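Local atomic coordinates of D-ribose pyranase (Bacillus subtilis, PDB entry 1OGD), a protein that probably catalyses the interconversion of the beta-pyran and beta-furan forms of D-ribose, and assembles as a dimer of pentamers. Residues 49-54 against 119-124. Numbering follows the deposited sequence.
Sequences PAFQDT and PYANCI. With RIP (beta-D-ribopyranose), chain G.
Phe51, in the first turn of helix 51-61, lays one face of its ring against the methyl group of Ala121, the centre of an inverse gamma turn that leads from the ribose pocket into strand 123-127 of the mixed sheet. The ring carbon CG lies 4.1 Å from Ala121 CB, while CD1 approaches the carbonyl oxygen Ala121 O to 3.3 Å. At the far end of the ring a sulfur-aromatic contact follows: Cys123 SG sits 3.8 Å from Phe51 CZ, oblique to the ring, with its direction from the centroid 73° off the normal. CG of Phe51 stands anti to the backbone N (chi1 174°), which carries the ring across to the turn. Replacing this phenylalanine by an alanine would probably leave the Ala121 methyl and the Cys123 sulfur without their aromatic partner and open a gap between helix and turn. The ring also packs on Ile26 of strand 23-27 and on Asn80 and Leu84 of helix 78-87, so it joins two helices to the sheet within the buried interior.

At the start of the helix, Ala50 occupies the N-cap position, and Ala50 O accepts from both Thr54 N and Thr54 OG1, the hydroxyl coming from above the carbonyl plane at 3.1 Å. The backbone N of Phe51 is hydrogen-bonded to Glu116.

The residues flanking Ala121 in the turn, Tyr120 and Asn122, border the bound beta-D-ribopyranose, which is also hydrogen-bonded to Asp28 and His98 of the same chain and to His20 of a neighbouring subunit. Ribose C4 lies over the centre of the Tyr120 ring, 4.2 Å above its plane, and Tyr120 N gives a weak, bent hydrogen bond of 2.7 Å to ribose O3.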
loop_
_atom_site.group_PDB
_atom_site.type_symbol
_atom_site.label_atom_id
_atom_site.label_comp_id
_atom_site.label_asym_id
_atom_site.label_seq_id
_atom_site.Cartn_x
_atom_site.Cartn_y
_atom_site.Cartn_z
ATOM N N PRO A 49 -24.419 -19.908 8.795
ATOM C CA PRO A 49 -24.360 -21.369 8.672
ATOM C C PRO A 49 -24.013 -22.017 9.997
ATOM O O PRO A 49 -23.448 -21.375 10.884
ATOM C CB PRO A 49 -23.247 -21.606 7.648
ATOM C CG PRO A 49 -22.880 -20.228 7.128
ATOM C CD PRO A 49 -23.196 -19.303 8.252
ATOM N N ALA A 50 -24.331 -23.300 10.115
ATOM C CA ALA A 50 -24.045 -24.048 11.328
ATOM C C ALA A 50 -22.639 -24.630 11.277
ATOM O O ALA A 50 -22.084 -24.852 10.202
ATOM C CB ALA A 50 -25.071 -25.169 11.503
ATOM N N PHE A 51 -22.067 -24.865 12.452
ATOM C CA PHE A 51 -20.734 -25.434 12.568
ATOM C C PHE A 51 -20.643 -26.747 11.794
ATOM O O PHE A 51 -19.682 -26.989 11.058
ATOM C CB PHE A 51 -20.413 -25.697 14.036
ATOM C CG PHE A 51 -19.117 -26.418 14.254
ATOM C CD1 PHE A 51 -17.903 -25.749 14.132
ATOM C CD2 PHE A 51 -19.109 -27.770 14.589
ATOM C CE1 PHE A 51 -16.695 -26.415 14.343
ATOM C CE2 PHE A 51 -17.911 -28.446 14.800
ATOM C CZ PHE A 51 -16.698 -27.769 14.678
ATOM N N GLN A 52 -21.649 -27.597 11.970
ATOM C CA GLN A 52 -21.666 -28.890 11.303
ATOM C C GLN A 52 -21.665 -28.757 9.792
ATOM O O GLN A 52 -20.887 -29.417 9.114
ATOM C CB GLN A 52 -22.884 -29.707 11.743
ATOM C CG GLN A 52 -23.007 -29.851 13.246
ATOM C CD GLN A 52 -23.972 -30.946 13.649
ATOM O OE1 GLN A 52 -24.929 -31.241 12.934
ATOM N NE2 GLN A 52 -23.730 -31.545 14.811
ATOM N N ASP A 53 -22.535 -27.906 9.260
ATOM C CA ASP A 53 -22.600 -27.728 7.818
ATOM C C ASP A 53 -21.290 -27.229 7.240
ATOM O O ASP A 53 -20.839 -27.716 6.202
ATOM C CB ASP A 53 -23.725 -26.768 7.443
ATOM C CG ASP A 53 -25.093 -27.347 7.730
ATOM O OD1 ASP A 53 -25.250 -28.580 7.598
ATOM O OD2 ASP A 53 -26.012 -26.577 8.073
ATOM N N THR A 54 -20.668 -26.268 7.912
ATOM C CA THR A 54 -19.409 -25.729 7.424
ATOM C C THR A 54 -18.300 -26.778 7.475
ATOM O O THR A 54 -17.554 -26.950 6.515
ATOM C CB THR A 54 -19.002 -24.486 8.237
ATOM O OG1 THR A 54 -20.067 -23.527 8.184
ATOM C CG2 THR A 54 -17.744 -23.850 7.655
ATOM N N PRO A 119 -21.457 -23.084 22.663
ATOM C CA PRO A 119 -20.153 -23.148 23.331
ATOM C C PRO A 119 -19.096 -24.070 22.732
ATOM O O PRO A 119 -19.348 -25.247 22.466
ATOM C CB PRO A 119 -20.517 -23.568 24.754
ATOM C CG PRO A 119 -21.861 -22.971 24.942
ATOM C CD PRO A 119 -22.541 -23.297 23.638
ATOM N N TYR A 120 -17.904 -23.509 22.550
ATOM C CA TYR A 120 -16.739 -24.220 22.033
ATOM C C TYR A 120 -16.903 -24.982 20.721
ATOM O O TYR A 120 -16.284 -26.030 20.518
ATOM C CB TYR A 120 -16.196 -25.154 23.115
ATOM C CG TYR A 120 -16.019 -24.461 24.449
ATOM C CD1 TYR A 120 -17.068 -24.395 25.367
ATOM C CD2 TYR A 120 -14.817 -23.826 24.771
ATOM C CE1 TYR A 120 -16.923 -23.711 26.575
ATOM C CE2 TYR A 120 -14.663 -23.140 25.970
ATOM C CZ TYR A 120 -15.720 -23.086 26.867
ATOM O OH TYR A 120 -15.571 -22.404 28.054
ATOM N N ALA A 121 -17.733 -24.455 19.831
ATOM C CA ALA A 121 -17.927 -25.083 18.536
ATOM C C ALA A 121 -16.842 -24.533 17.608
ATOM O O ALA A 121 -17.136 -23.766 16.694
ATOM C CB ALA A 121 -19.307 -24.753 17.986
ATOM N N ASN A 122 -15.592 -24.913 17.875
ATOM C CA ASN A 122 -14.448 -24.480 17.073
ATOM C C ASN A 122 -13.498 -25.648 16.853
ATOM O O ASN A 122 -13.372 -26.526 17.703
ATOM C CB ASN A 122 -13.632 -23.380 17.774
ATOM C CG ASN A 122 -14.486 -22.273 18.354
ATOM O OD1 ASN A 122 -14.723 -22.234 19.563
ATOM N ND2 ASN A 122 -14.949 -21.365 17.504
ATOM N N CYS A 123 -12.817 -25.660 15.717
ATOM C CA CYS A 123 -11.838 -26.706 15.464
ATOM C C CYS A 123 -10.815 -26.258 14.435
ATOM O O CYS A 123 -11.092 -25.408 13.590
ATOM C CB CYS A 123 -12.510 -28.000 14.996
ATOM S SG CYS A 123 -13.131 -27.964 13.319
ATOM N N ILE A 124 -9.627 -26.834 14.533
ATOM C CA ILE A 124 -8.544 -26.543 13.613
ATOM C C ILE A 124 -8.346 -27.768 12.730
ATOM O O ILE A 124 -8.229 -28.892 13.233
ATOM C CB ILE A 124 -7.224 -26.269 14.369
ATOM C CG1 ILE A 124 -7.301 -24.911 15.071
ATOM C CG2 ILE A 124 -6.043 -26.322 13.405
ATOM C CD1 ILE A 124 -6.108 -24.622 15.971
HETATM C C1 RIP G . -15.114 -17.892 22.699
HETATM C C2 RIP G . -15.791 -18.938 21.850
HETATM C C3 RIP G . -15.983 -20.207 22.665
HETATM C C4 RIP G . -16.715 -19.991 23.984
HETATM C C5 RIP G . -15.957 -18.920 24.761
HETATM O O1 RIP G . -13.768 -18.231 22.960
HETATM O O2 RIP G . -17.029 -18.410 21.423
HETATM O O3 RIP G . -16.635 -21.186 21.898
HETATM O O4 RIP G . -18.037 -19.534 23.768
HETATM O O5 RIP G . -15.755 -17.715 23.990
#